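Side-chain contacts in polyketide synthase PksJ (PDB 4J1Q), which reduces alpha- and beta-keto groups stereoselectively as the ketoreductase domain of the trans-acyltransferase assembly line that makes bacillaene, and binds NADPH: residues A[60-63]-A[64-68]; A[275-278]-A[279-283]; A[361-364]-A[365-368]. All blocks are in the same frame, centred on the assembly; numbering follows the deposited sequence.

Contact 1: residues A[60-63]-A[64-68]; sequences DSIA and SHMKD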
loop_
_atom_site.group_PDB
_atom_site.type_symbol
_atom_site.label_atom_id
_atom_site.label_comp_id
_atom_site.label_asym_id
_atom_site.label_seq_id
_atom_site.Cartn_x
_atom_site.Cartn_y
_atom_site.Cartn_z
ATOM N N ASP A 60 -25.837 -8.700 -13.708
ATOM C CA ASP A 60 -27.050 -8.548 -14.489
ATOM C C ASP A 60 -28.060 -7.645 -13.790
ATOM O O ASP A 60 -28.629 -6.733 -14.405
ATOM C CB ASP A 60 -27.657 -9.912 -14.792
ATOM C CG ASP A 60 -26.778 -10.741 -15.698
ATOM O OD1 ASP A 60 -25.847 -10.168 -16.307
ATOM O OD2 ASP A 60 -27.009 -11.963 -15.793
ATOM N N SER A 61 -28.247 -7.871 -12.495
ATOM C CA SER A 61 -29.214 -7.089 -11.748
ATOM C C SER A 61 -28.833 -5.622 -11.838
ATOM O O SER A 61 -29.667 -4.771 -12.149
ATOM C CB SER A 61 -29.248 -7.529 -10.293
ATOM O OG SER A 61 -28.019 -7.236 -9.666
ATOM N N ILE A 62 -27.558 -5.340 -11.603
ATOM C CA ILE A 62 -27.103 -3.968 -11.591
ATOM C C ILE A 62 -27.283 -3.308 -12.957
ATOM O O ILE A 62 -27.746 -2.177 -13.043
ATOM C CB ILE A 62 -25.630 -3.842 -11.158
ATOM C CG1 ILE A 62 -24.713 -4.517 -12.178
ATOM C CG2 ILE A 62 -25.424 -4.376 -9.738
ATOM C CD1 ILE A 62 -23.244 -4.224 -11.981
ATOM N N ALA A 63 -26.865 -3.983 -14.019
ATOM C CA ALA A 63 -26.961 -3.373 -15.334
ATOM C C ALA A 63 -28.421 -3.010 -15.591
ATOM O O ALA A 63 -28.750 -1.851 -15.884
ATOM C CB ALA A 63 -26.426 -4.303 -16.411
ATOM N N SER A 64 -29.301 -3.966 -15.319
ATOM C CA SER A 64 -30.715 -3.782 -15.606
ATOM C C SER A 64 -31.242 -2.585 -14.827
ATOM O O SER A 64 -31.934 -1.722 -15.372
ATOM C CB SER A 64 -31.511 -5.038 -15.243
ATOM O OG SER A 64 -30.713 -6.203 -15.360
ATOM N N HIS A 65 -30.871 -2.521 -13.554
ATOM C CA HIS A 65 -31.389 -1.496 -12.666
ATOM C C HIS A 65 -30.759 -0.153 -12.885
ATOM O O HIS A 65 -31.358 0.871 -12.563
ATOM C CB HIS A 65 -31.252 -1.928 -11.218
ATOM C CG HIS A 65 -32.303 -2.916 -10.783
ATOM N ND1 HIS A 65 -32.286 -4.204 -11.170
ATOM C CD2 HIS A 65 -33.453 -2.750 -10.016
ATOM C CE1 HIS A 65 -33.350 -4.841 -10.652
ATOM N NE2 HIS A 65 -34.059 -3.952 -9.935
ATOM N N MET A 66 -29.567 -0.133 -13.472
ATOM C CA MET A 66 -28.769 1.096 -13.538
ATOM C C MET A 66 -28.420 1.493 -14.960
ATOM O O MET A 66 -27.333 1.992 -15.219
ATOM C CB MET A 66 -27.474 0.955 -12.716
ATOM C CG MET A 66 -27.706 0.951 -11.217
ATOM S SD MET A 66 -26.197 0.788 -10.256
ATOM C CE MET A 66 -25.784 -0.939 -10.565
ATOM N N LYS A 67 -29.345 1.301 -15.889
ATOM C CA LYS A 67 -28.986 1.377 -17.299
ATOM C C LYS A 67 -28.545 2.778 -17.725
ATOM O O LYS A 67 -28.066 2.968 -18.838
ATOM C CB LYS A 67 -30.103 0.829 -18.177
ATOM C CG LYS A 67 -30.337 -0.665 -17.998
ATOM C CD LYS A 67 -31.485 -1.144 -18.870
ATOM C CE LYS A 67 -31.855 -2.588 -18.573
ATOM N NZ LYS A 67 -33.166 -2.942 -19.192
ATOM N N ASP A 68 -28.598 3.724 -16.793
ATOM C CA ASP A 68 -28.058 5.075 -17.000
ATOM C C ASP A 68 -26.555 5.184 -16.656
ATOM O O ASP A 68 -25.995 6.287 -16.609
ATOM C CB ASP A 68 -28.855 6.073 -16.157
ATOM C CG ASP A 68 -29.189 5.527 -14.770
ATOM O OD1 ASP A 68 -29.157 4.286 -14.596
ATOM O OD2 ASP A 68 -29.435 6.337 -13.852
#

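Contact 2: residues A[275-278]-A[279-283]; sequences EEIK and ERYGT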
loop_
_atom_site.group_PDB
_atom_site.type_symbol
_atom_site.label_atom_id
_atom_site.label_comp_id
_atom_site.label_asym_id
_atom_site.label_seq_id
_atom_site.Cartn_x
_atom_site.Cartn_y
_atom_site.Cartn_z
ATOM N N GLU A 275 15.254 -20.268 0.508
ATOM C CA GLU A 275 15.872 -21.568 0.768
ATOM C C GLU A 275 17.322 -21.420 1.174
ATOM O O GLU A 275 17.744 -21.971 2.182
ATOM C CB GLU A 275 15.753 -22.486 -0.445
ATOM C CG GLU A 275 14.339 -22.961 -0.712
ATOM C CD GLU A 275 14.189 -23.599 -2.074
ATOM O OE1 GLU A 275 13.126 -24.201 -2.327
ATOM O OE2 GLU A 275 15.120 -23.479 -2.897
ATOM N N GLU A 276 18.091 -20.671 0.394
ATOM C CA GLU A 276 19.454 -20.410 0.796
ATOM C C GLU A 276 19.407 -19.872 2.200
ATOM O O GLU A 276 20.140 -20.330 3.059
ATOM C CB GLU A 276 20.175 -19.421 -0.118
ATOM C CG GLU A 276 21.621 -19.220 0.327
ATOM C CD GLU A 276 22.410 -18.259 -0.528
ATOM O OE1 GLU A 276 21.798 -17.342 -1.103
ATOM O OE2 GLU A 276 23.647 -18.407 -0.604
ATOM N N ILE A 277 18.480 -18.959 2.452
ATOM C CA ILE A 277 18.269 -18.495 3.815
ATOM C C ILE A 277 18.160 -19.707 4.744
ATOM O O ILE A 277 18.934 -19.829 5.692
ATOM C CB ILE A 277 17.023 -17.590 3.967
ATOM C CG1 ILE A 277 17.082 -16.391 3.014
ATOM C CG2 ILE A 277 16.893 -17.109 5.405
ATOM C CD1 ILE A 277 18.260 -15.473 3.237
ATOM N N LYS A 278 17.294 -20.654 4.388
ATOM C CA LYS A 278 17.011 -21.804 5.247
ATOM C C LYS A 278 18.246 -22.679 5.375
ATOM O O LYS A 278 18.709 -22.945 6.478
ATOM C CB LYS A 278 15.846 -22.623 4.687
ATOM C CG LYS A 278 14.670 -21.768 4.236
ATOM C CD LYS A 278 13.875 -22.416 3.111
ATOM C CE LYS A 278 12.473 -21.823 3.021
ATOM N NZ LYS A 278 11.870 -21.928 1.661
ATOM N N GLU A 279 18.799 -23.085 4.236
ATOM C CA GLU A 279 19.955 -23.965 4.223
ATOM C C GLU A 279 21.114 -23.298 4.947
ATOM O O GLU A 279 21.828 -23.934 5.720
ATOM C CB GLU A 279 20.356 -24.308 2.786
ATOM C CG GLU A 279 21.440 -25.371 2.673
ATOM C CD GLU A 279 21.754 -25.778 1.236
ATOM O OE1 GLU A 279 21.648 -24.936 0.316
ATOM O OE2 GLU A 279 22.162 -26.942 1.032
ATOM N N ARG A 280 21.265 -22.001 4.720
ATOM C CA ARG A 280 22.416 -21.267 5.211
ATOM C C ARG A 280 22.302 -21.056 6.703
ATOM O O ARG A 280 23.297 -21.098 7.426
ATOM C CB ARG A 280 22.506 -19.909 4.528
ATOM C CG ARG A 280 23.661 -19.060 5.014
ATOM C CD ARG A 280 24.975 -19.762 4.772
ATOM N NE ARG A 280 25.160 -20.035 3.352
ATOM C CZ ARG A 280 25.722 -19.189 2.499
ATOM N NH1 ARG A 280 26.144 -18.003 2.915
ATOM N NH2 ARG A 280 25.867 -19.523 1.225
ATOM N N TYR A 281 21.076 -20.811 7.153
ATOM C CA TYR A 281 20.826 -20.198 8.455
ATOM C C TYR A 281 19.732 -20.961 9.179
ATOM O O TYR A 281 18.968 -21.686 8.555
ATOM C CB TYR A 281 20.374 -18.749 8.259
ATOM C CG TYR A 281 21.391 -17.881 7.570
ATOM C CD1 TYR A 281 22.665 -17.723 8.096
ATOM C CD2 TYR A 281 21.076 -17.213 6.393
ATOM C CE1 TYR A 281 23.607 -16.931 7.468
ATOM C CE2 TYR A 281 22.008 -16.411 5.753
ATOM C CZ TYR A 281 23.270 -16.265 6.300
ATOM O OH TYR A 281 24.206 -15.484 5.657
ATOM N N GLY A 282 19.614 -20.746 10.479
ATOM C CA GLY A 282 18.610 -21.453 11.267
ATOM C C GLY A 282 17.202 -21.075 10.852
ATOM O O GLY A 282 16.348 -21.932 10.604
ATOM N N THR A 283 16.957 -19.776 10.771
ATOM C CA THR A 283 15.597 -19.281 10.616
ATOM C C THR A 283 15.534 -17.838 10.125
ATOM O O THR A 283 16.559 -17.167 9.961
ATOM C CB THR A 283 14.791 -19.408 11.925
ATOM O OG1 THR A 283 15.403 -18.617 12.955
ATOM C CG2 THR A 283 14.728 -20.856 12.367
#

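Contact 3: residues A[361-364]-A[365-368]; sequences FAEY and RRSL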
loop_
_atom_site.group_PDB
_atom_site.type_symbol
_atom_site.label_atom_id
_atom_site.label_comp_id
_atom_site.label_asym_id
_atom_site.label_seq_id
_atom_site.Cartn_x
_atom_site.Cartn_y
_atom_site.Cartn_z
ATOM N N PHE A 361 -3.082 -5.939 1.944
ATOM C CA PHE A 361 -2.459 -7.231 2.224
ATOM C C PHE A 361 -2.175 -7.449 3.714
ATOM O O PHE A 361 -2.261 -8.575 4.218
ATOM C CB PHE A 361 -1.178 -7.372 1.399
ATOM C CG PHE A 361 -0.725 -8.793 1.216
ATOM C CD1 PHE A 361 -1.317 -9.611 0.262
ATOM C CD2 PHE A 361 0.279 -9.322 2.012
ATOM C CE1 PHE A 361 -0.919 -10.938 0.119
ATOM C CE2 PHE A 361 0.660 -10.649 1.886
ATOM C CZ PHE A 361 0.073 -11.453 0.929
ATOM N N ALA A 362 -1.834 -6.375 4.424
ATOM C CA ALA A 362 -1.536 -6.471 5.859
ATOM C C ALA A 362 -2.700 -7.101 6.622
ATOM O O ALA A 362 -2.494 -7.965 7.486
ATOM C CB ALA A 362 -1.172 -5.112 6.453
ATOM N N GLU A 363 -3.912 -6.629 6.353
ATOM C CA GLU A 363 -5.087 -7.206 6.999
ATOM C C GLU A 363 -5.322 -8.640 6.536
ATOM O O GLU A 363 -5.664 -9.512 7.337
ATOM C CB GLU A 363 -6.344 -6.355 6.766
ATOM C CG GLU A 363 -7.512 -6.728 7.674
ATOM C CD GLU A 363 -7.321 -6.298 9.130
ATOM O OE1 GLU A 363 -7.722 -5.165 9.471
ATOM O OE2 GLU A 363 -6.810 -7.101 9.945
ATOM N N TYR A 364 -5.134 -8.874 5.245
ATOM C CA TYR A 364 -5.344 -10.194 4.683
ATOM C C TYR A 364 -4.369 -11.226 5.262
ATOM O O TYR A 364 -4.752 -12.361 5.536
ATOM C CB TYR A 364 -5.245 -10.133 3.167
ATOM C CG TYR A 364 -4.919 -11.446 2.518
ATOM C CD1 TYR A 364 -5.895 -12.429 2.339
ATOM C CD2 TYR A 364 -3.644 -11.690 2.029
ATOM C CE1 TYR A 364 -5.594 -13.628 1.721
ATOM C CE2 TYR A 364 -3.329 -12.885 1.419
ATOM C CZ TYR A 364 -4.302 -13.847 1.256
ATOM O OH TYR A 364 -3.960 -15.010 0.600
ATOM N N ARG A 365 -3.129 -10.814 5.503
ATOM C CA ARG A 365 -2.169 -11.703 6.137
ATOM C C ARG A 365 -2.533 -12.024 7.594
ATOM O O ARG A 365 -2.419 -13.174 8.026
ATOM C CB ARG A 365 -0.736 -11.181 6.026
ATOM C CG ARG A 365 0.287 -12.293 5.852
ATOM C CD ARG A 365 1.704 -11.757 5.732
ATOM N NE ARG A 365 2.390 -11.750 7.013
ATOM C CZ ARG A 365 3.052 -12.784 7.524
ATOM N NH1 ARG A 365 3.170 -13.925 6.849
ATOM N NH2 ARG A 365 3.609 -12.664 8.712
ATOM N N ARG A 366 -3.017 -11.029 8.333
ATOM C CA ARG A 366 -3.393 -11.246 9.739
ATOM C C ARG A 366 -4.466 -12.319 9.866
ATOM O O ARG A 366 -4.412 -13.160 10.753
ATOM C CB ARG A 366 -3.875 -9.951 10.403
ATOM C CG ARG A 366 -2.840 -8.849 10.401
ATOM C CD ARG A 366 -2.953 -7.986 11.638
ATOM N NE ARG A 366 -1.665 -7.353 11.942
ATOM C CZ ARG A 366 -1.512 -6.318 12.764
ATOM N NH1 ARG A 366 -2.559 -5.826 13.404
ATOM N NH2 ARG A 366 -0.314 -5.781 12.956
ATOM N N SER A 367 -5.449 -12.264 8.981
ATOM C CA SER A 367 -6.541 -13.222 8.962
ATOM C C SER A 367 -5.971 -14.615 8.744
ATOM O O SER A 367 -6.372 -15.579 9.398
ATOM C CB SER A 367 -7.527 -12.848 7.839
ATOM O OG SER A 367 -8.482 -13.858 7.593
ATOM N N LEU A 368 -4.999 -14.702 7.848
ATOM C CA LEU A 368 -4.345 -15.958 7.561
ATOM C C LEU A 368 -3.628 -16.485 8.791
ATOM O O LEU A 368 -3.651 -17.683 9.063
ATOM C CB LEU A 368 -3.357 -15.783 6.416
ATOM C CG LEU A 368 -3.953 -15.978 5.023
ATOM C CD1 LEU A 368 -2.932 -15.603 3.957
ATOM C CD2 LEU A 368 -4.415 -17.427 4.869
#

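Contact 1: residues A[60-63]-A[64-68]
Ser64 N bonds back to Asp60 O at 3.0 Å and His65 N to Ser61 O at 2.9 Å in the last turn of helix 56-65, and at Met66 the chain gives up its helical conformation. The turn belongs to a beta-alpha-beta unit, helix 56-65 lying between strands 46-52 and 70-74 of the N-terminal half of the chain. Met66 N has a weak bond to Ile62 O and a second to Ala63 O, whose position is less sure.

The imidazole of His65 adds a side-chain bond to the carbonyl of Ser61 that its own amide uses. Its CG stands beside the backbone N, opposite the carbonyl carbon (chi1 -78°), and this swings the imidazole back along the helix toward the preceding turn. Ser61 O therefore receives two N-H groups of one residue, the amide and the ring. Val58 O takes the hydroxyl of Ser61 itself. Ser64 OG also turns back on Asp60 O, although the modelled separation is too short to be trusted in detail.

On the buried side, Ile62 and Met66 lie against Ile49 of strand 46-52, and helix 156-164 covers them with Leu156, His157 and Leu160. The ring of His157 also meets that of His65, their planes nearly parallel. The bond from His65 ND1 to Ser61 O measures 2.9 Å, with the oxygen close to the imidazole plane and an N-H...O angle of 146°.

Contact 2: residues A[275-278]-A[279-283]
Glu276 and Arg280 pair along the last turn of helix 267-280, one helical turn apart, in an i/i+4 salt bridge. Their side chains run next to each other in the same direction, and OE2 of Glu276 comes within 3.1 Å of NH2 of Arg280. The carboxylate and guanidinium planes stand almost perpendicular, at 87°, and the oxygen lies well out of the guanidinium plane with no N-H aimed at it, which makes the attraction electrostatic. Glu276 is extended, its CG anti to the backbone N (chi1 -178°), whereas Arg280 folds at chi2 and chi3 and so brings its guanidinium over CG of the glutamate. The other carboxylate oxygen, OE1, forms a salt bridge with Arg260, so the glutamate is shared between two arginines.

Apolar contact is lighter. CG2 of Ile277 approaches CD2 of the Tyr281 ring at 4.3 Å, and CG of Arg280 sits over the centre of one face of that ring, 3.0 Å above its plane.

Backbone hydrogen bonds close the helix. Glu279 N binds Glu275 O at 2.6 Å, a nearly straight bond. Tyr281, the first residue past the helical region, offers its N to Ile277 O in a weak bond and to Lys278 O at 3.3 Å.

Helix 267-280 leads through this end into strand 286-289 of the Rossmann-fold ketoreductase. Ile277 packs on Val232 of strand 230-234 and on Leu284, Tyr281 touches Thr230 at the start of that strand, and Lys278 meets Phe328.

Contact 3: residues A[361-364]-A[365-368]
Tyr364 and Leu368, one turn apart on helix 349-370, meet at a slant, and the tyrosine finds further neighbours on its way out. CB comes first, 3.2 Å from the backbone N of Arg365. With CG turned away from its own backbone N (chi1 158°), the ring runs out along the flank of the helix. Next in order is CD2, 3.4 Å above one face of the Phe361 ring and displaced toward its rim; CZ of Phe361 in turn lies at the edge of the tyrosine ring, in its plane. Farther out, CE2 meets CD1 of Leu368 at 3.7 Å. CZ is closest to that methyl, at 3.5 Å, and the hydroxyl OH follows at 3.6 Å. Leu368 CG lies 4.3 Å above a face of the same ring, toward the rim.

The backbone beneath is an uninterrupted alpha-helix, each N-H from Arg365 to Leu368 bonding to the carbonyl four residues earlier. This long helix belongs to the Rossmann fold of the ketoreductase and packs against strands 332-338 and 377-383, where Ala362 touches Phe335 and Ser380.

Phe361 also receives Arg365, whose CD comes 4.1 Å from CE2. The arginine chain kinks about its CG-CD bond (chi3 95°), and all three nitrogens of its buried guanidinium have partners: NE has Thr378 OG1, NH1 a salt bridge to Asp322, NH2 Phe375 O. The side chain of Arg366 runs off another way, CG passing 3.1 Å from Ala362 O, and its NH2 forms a salt bridge with Asp426.

In the fold
Along the chain the three contacts follow one another, each within a single helix. Contact 1 lies at the end of helix 56-65 in the N-terminal half, on the opposite side of the chain's centre from contact 2, their centres about 55 Å apart. Contacts 2 and 3 belong to the ketoreductase region, on helices 267-280 and 349-370, with centres about 25 Å apart and nearest atoms about 13 Å apart. Contact 3 is the most central and lies about 33 Å from contact 1, centre to centre. NADPH is about 13 Å from the Ile277 side chain and 14 Å from that of Phe361, so neither touches it, although both contacts lie in the domain that binds it.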